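Local coordinates for transthyretin-like protein (Klebsiella pneumoniae subsp. pneumoniae, PDB 3QVA) that probably catalyses the hydrolysis of 5-hydroxyisourate to 2-oxo-4-hydroxy-4-carboxy-5-ureidoimidazoline in purine breakdown, acting as a homotetramer of the transthyretin family, at residues 59-70 against 82-91. Residues are numbered along the deposited sequence; the frame is centred on the assembly and turned at random.
Sequences PAGRYCLTAETG and FTRAQIDFVI
Phe89 and Tyr63 face each other as a hydrogen-bonded pair of two antiparallel strands, 62-67 and 82-90, and bury more surface than any other residues here. Their backbones exchange two hydrogen bonds, Tyr63 N to Phe89 O at 2.9 Å and Phe89 N to Tyr63 O at 3.0 Å. With CG of Phe89 set between its own N and carbonyl carbon (chi1 65°), the ring swings across to strand 62-67 and lays one face against Tyr63 CB, a CH-pi contact in which CB lies 3.6 Å from Phe89 CZ. The two aromatic planes, near parallel, are slid so far that they hardly overlap. Leu65 CG also touches the Phe89 ring, 4.1 Å from CE2, while Ile91 CD1 meets the Tyr63 ring obliquely, 3.6 Å from CE1. The tyrosine hydroxyl donates to Pro59 O at 2.7 Å and is also hydrogen-bonded to Arg34. The ladder continues through Leu65-Ile87 and Ala67-Ala85. Beyond it, in the conformer described here, Arg84 grips the Glu68 carboxylate side-on: NE points almost straight at OE2 (3.1 Å, 171°), NH1 reaches OE1, and the carboxylate and guanidinium planes are 44° apart.

This is an antiparallel pairing within the transthyretin-like beta-sandwich. Strand 62-67 is also hydrogen-bonded to strand 29-34 on its other edge, and the face bearing Phe89, Ile87 and Ala85 packs on strand 99-106 of the second sheet. Strand 82-90 pairs antiparallel with a strand of a second subunit, carrying the sheet across the interface, where Asp88 forms a salt bridge with Arg84 of that subunit.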
loop_
_atom_site.group_PDB
_atom_site.type_symbol
_atom_site.label_atom_id
_atom_site.label_comp_id
_atom_site.label_asym_id
_atom_site.label_seq_id
_atom_site.Cartn_x
_atom_site.Cartn_y
_atom_site.Cartn_z
ATOM N N PRO A 59 -19.585 -18.002 -10.355
ATOM C CA PRO A 59 -18.914 -19.272 -10.638
ATOM C C PRO A 59 -17.391 -19.130 -10.674
ATOM O O PRO A 59 -16.869 -18.014 -10.604
ATOM C CB PRO A 59 -19.451 -19.650 -12.025
ATOM C CG PRO A 59 -19.881 -18.370 -12.636
ATOM C CD PRO A 59 -20.387 -17.536 -11.502
ATOM N N ALA A 60 -16.693 -20.261 -10.779
ATOM C CA ALA A 60 -15.236 -20.279 -10.905
ATOM C C ALA A 60 -14.791 -19.735 -12.258
ATOM O O ALA A 60 -15.467 -19.934 -13.271
ATOM C CB ALA A 60 -14.701 -21.690 -10.698
ATOM N N GLY A 61 -13.659 -19.034 -12.264
ATOM C CA GLY A 61 -13.114 -18.460 -13.492
ATOM C C GLY A 61 -12.249 -17.237 -13.241
ATOM O O GLY A 61 -11.963 -16.890 -12.097
ATOM N N ARG A 62 -11.841 -16.586 -14.322
ATOM C CA ARG A 62 -10.982 -15.407 -14.231
ATOM C C ARG A 62 -11.775 -14.122 -14.434
ATOM O O ARG A 62 -12.505 -13.974 -15.420
ATOM C CB ARG A 62 -9.836 -15.515 -15.229
ATOM C CG ARG A 62 -8.823 -16.592 -14.862
ATOM C CD ARG A 62 -8.043 -17.062 -16.079
ATOM N NE ARG A 62 -7.093 -16.057 -16.551
ATOM C CZ ARG A 62 -7.208 -15.367 -17.684
ATOM N NH1 ARG A 62 -8.239 -15.561 -18.500
ATOM N NH2 ARG A 62 -6.275 -14.479 -18.004
ATOM N N TYR A 63 -11.623 -13.199 -13.488
ATOM C CA TYR A 63 -12.415 -11.976 -13.465
ATOM C C TYR A 63 -11.552 -10.726 -13.449
ATOM O O TYR A 63 -10.367 -10.766 -13.128
ATOM C CB TYR A 63 -13.332 -11.952 -12.244
ATOM C CG TYR A 63 -14.414 -13.002 -12.251
ATOM C CD1 TYR A 63 -14.197 -14.253 -11.680
ATOM C CD2 TYR A 63 -15.664 -12.736 -12.808
ATOM C CE1 TYR A 63 -15.189 -15.224 -11.674
ATOM C CE2 TYR A 63 -16.667 -13.703 -12.804
ATOM C CZ TYR A 63 -16.421 -14.942 -12.235
ATOM O OH TYR A 63 -17.408 -15.901 -12.227
ATOM N N CYS A 64 -12.185 -9.611 -13.783
ATOM C CA CYS A 64 -11.535 -8.325 -13.810
ATOM C C CYS A 64 -12.478 -7.312 -13.175
ATOM O O CYS A 64 -13.594 -7.117 -13.666
ATOM C CB CYS A 64 -11.234 -7.954 -15.258
ATOM S SG CYS A 64 -10.409 -6.401 -15.464
ATOM N N LEU A 65 -12.048 -6.703 -12.069
ATOM C CA LEU A 65 -12.780 -5.594 -11.449
ATOM C C LEU A 65 -12.083 -4.300 -11.797
ATOM O O LEU A 65 -10.898 -4.163 -11.536
ATOM C CB LEU A 65 -12.791 -5.715 -9.925
ATOM C CG LEU A 65 -13.970 -6.196 -9.089
ATOM C CD1 LEU A 65 -13.654 -5.873 -7.628
ATOM C CD2 LEU A 65 -15.300 -5.565 -9.495
ATOM N N THR A 66 -12.811 -3.346 -12.368
ATOM C CA THR A 66 -12.193 -2.099 -12.794
ATOM C C THR A 66 -12.869 -0.893 -12.165
ATOM O O THR A 66 -14.052 -0.641 -12.411
ATOM C CB THR A 66 -12.223 -1.959 -14.330
ATOM O OG1 THR A 66 -11.598 -3.108 -14.922
ATOM C CG2 THR A 66 -11.490 -0.688 -14.775
ATOM N N ALA A 67 -12.106 -0.145 -11.372
ATOM C CA ALA A 67 -12.615 1.071 -10.742
ATOM C C ALA A 67 -12.196 2.275 -11.564
ATOM O O ALA A 67 -11.026 2.428 -11.907
ATOM C CB ALA A 67 -12.108 1.193 -9.303
ATOM N N GLU A 68 -13.159 3.129 -11.900
ATOM C CA GLU A 68 -12.878 4.276 -12.741
ATOM C C GLU A 68 -12.365 5.428 -11.881
ATOM O O GLU A 68 -13.039 6.435 -11.671
ATOM C CB GLU A 68 -14.124 4.656 -13.547
ATOM C CG GLU A 68 -14.521 3.569 -14.550
ATOM C CD GLU A 68 -13.515 3.425 -15.677
ATOM O OE1 GLU A 68 -12.981 4.458 -16.122
ATOM O OE2 GLU A 68 -13.258 2.281 -16.121
ATOM N N THR A 69 -11.148 5.260 -11.382
ATOM C CA THR A 69 -10.584 6.176 -10.401
ATOM C C THR A 69 -10.166 7.515 -11.009
ATOM O O THR A 69 -10.372 8.576 -10.397
ATOM C CB THR A 69 -9.390 5.533 -9.678
ATOM O OG1 THR A 69 -8.427 5.101 -10.645
ATOM C CG2 THR A 69 -9.858 4.323 -8.867
ATOM N N GLY A 70 -9.603 7.472 -12.216
ATOM C CA GLY A 70 -9.134 8.685 -12.890
ATOM C C GLY A 70 -10.278 9.645 -13.156
ATOM O O GLY A 70 -10.155 10.853 -12.912
ATOM N N PHE A 82 -2.766 8.010 -13.092
ATOM C CA PHE A 82 -3.465 6.728 -13.193
ATOM C C PHE A 82 -4.865 6.936 -13.737
ATOM O O PHE A 82 -5.657 7.689 -13.164
ATOM C CB PHE A 82 -3.489 6.005 -11.844
ATOM C CG PHE A 82 -2.122 5.754 -11.288
ATOM C CD1 PHE A 82 -1.617 6.551 -10.271
ATOM C CD2 PHE A 82 -1.320 4.742 -11.811
ATOM C CE1 PHE A 82 -0.347 6.343 -9.771
ATOM C CE2 PHE A 82 -0.030 4.523 -11.307
ATOM C CZ PHE A 82 0.450 5.319 -10.281
ATOM N N THR A 83 -5.160 6.285 -14.858
ATOM C CA THR A 83 -6.435 6.508 -15.551
ATOM C C THR A 83 -7.598 5.690 -14.980
ATOM O O THR A 83 -8.750 6.116 -15.042
ATOM C CB THR A 83 -6.315 6.233 -17.058
ATOM O OG1 THR A 83 -5.874 4.888 -17.261
ATOM C CG2 THR A 83 -5.317 7.187 -17.692
ATOM N N ARG A 84 -7.281 4.507 -14.454
ATOM C CA ARG A 84 -8.256 3.632 -13.810
ATOM C C ARG A 84 -7.480 2.610 -12.996
ATOM O O ARG A 84 -6.248 2.576 -13.060
ATOM C CB ARG A 84 -9.178 2.944 -14.834
ATOM C CG ARG A 84 -8.479 2.322 -16.036
ATOM C CD ARG A 84 -9.491 1.866 -17.083
ATOM N NE ARG A 84 -10.470 2.913 -17.370
ATOM C CZ ARG A 84 -10.222 3.986 -18.115
ATOM N NH1 ARG A 84 -11.173 4.891 -18.313
ATOM N NH2 ARG A 84 -9.022 4.160 -18.657
ATOM N N ALA A 85 -8.198 1.803 -12.226
ATOM C CA ALA A 85 -7.588 0.787 -11.393
ATOM C C ALA A 85 -8.235 -0.549 -11.717
ATOM O O ALA A 85 -9.402 -0.775 -11.404
ATOM C CB ALA A 85 -7.762 1.143 -9.912
ATOM N N GLN A 86 -7.470 -1.416 -12.373
ATOM C CA GLN A 86 -7.953 -2.727 -12.770
ATOM C C GLN A 86 -7.321 -3.810 -11.900
ATOM O O GLN A 86 -6.092 -3.868 -11.767
ATOM C CB GLN A 86 -7.646 -2.978 -14.252
ATOM C CG GLN A 86 -8.093 -4.343 -14.739
ATOM C CD GLN A 86 -7.753 -4.599 -16.200
ATOM O OE1 GLN A 86 -6.984 -5.512 -16.515
ATOM N NE2 GLN A 86 -8.319 -3.797 -17.098
ATOM N N ILE A 87 -8.170 -4.655 -11.312
ATOM C CA ILE A 87 -7.724 -5.838 -10.582
ATOM C C ILE A 87 -8.067 -7.089 -11.389
ATOM O O ILE A 87 -9.205 -7.253 -11.856
ATOM C CB ILE A 87 -8.402 -5.955 -9.204
ATOM C CG1 ILE A 87 -8.101 -4.735 -8.332
ATOM C CG2 ILE A 87 -7.942 -7.239 -8.492
ATOM C CD1 ILE A 87 -8.964 -4.716 -7.067
ATOM N N ASP A 88 -7.083 -7.964 -11.552
ATOM C CA ASP A 88 -7.295 -9.219 -12.266
ATOM C C ASP A 88 -7.111 -10.359 -11.283
ATOM O O ASP A 88 -6.045 -10.501 -10.685
ATOM C CB ASP A 88 -6.302 -9.328 -13.418
ATOM C CG ASP A 88 -6.559 -8.305 -14.494
ATOM O OD1 ASP A 88 -5.794 -7.313 -14.573
ATOM O OD2 ASP A 88 -7.546 -8.487 -15.245
ATOM N N PHE A 89 -8.162 -11.150 -11.090
ATOM C CA PHE A 89 -8.135 -12.184 -10.066
ATOM C C PHE A 89 -8.830 -13.464 -10.519
ATOM O O PHE A 89 -9.458 -13.506 -11.580
ATOM C CB PHE A 89 -8.715 -11.665 -8.737
ATOM C CG PHE A 89 -10.182 -11.318 -8.794
ATOM C CD1 PHE A 89 -11.135 -12.193 -8.275
ATOM C CD2 PHE A 89 -10.609 -10.117 -9.356
ATOM C CE1 PHE A 89 -12.492 -11.879 -8.317
ATOM C CE2 PHE A 89 -11.969 -9.793 -9.404
ATOM C CZ PHE A 89 -12.906 -10.676 -8.881
ATOM N N VAL A 90 -8.686 -14.507 -9.713
ATOM C CA VAL A 90 -9.262 -15.808 -10.036
ATOM C C VAL A 90 -10.149 -16.332 -8.908
ATOM O O VAL A 90 -9.842 -16.164 -7.718
ATOM C CB VAL A 90 -8.156 -16.840 -10.444
ATOM C CG1 VAL A 90 -7.124 -17.019 -9.329
ATOM C CG2 VAL A 90 -8.776 -18.187 -10.860
ATOM N N ILE A 91 -11.274 -16.927 -9.305
ATOM C CA ILE A 91 -12.099 -17.735 -8.413
ATOM C C ILE A 91 -11.929 -19.205 -8.795
ATOM O O ILE A 91 -11.044 -19.895 -8.276
ATOM C CB ILE A 91 -13.593 -17.341 -8.494
ATOM C CG1 ILE A 91 -13.808 -15.928 -7.938
ATOM C CG2 ILE A 91 -14.455 -18.354 -7.738
ATOM C CD1 ILE A 91 -15.231 -15.397 -8.078
HETATM O O HOH W 1 -8.420 -11.029 -15.772
HETATM O O HOH W 2 -11.446 6.386 -14.773
HETATM O O HOH W 3 -6.680 7.584 -10.598
#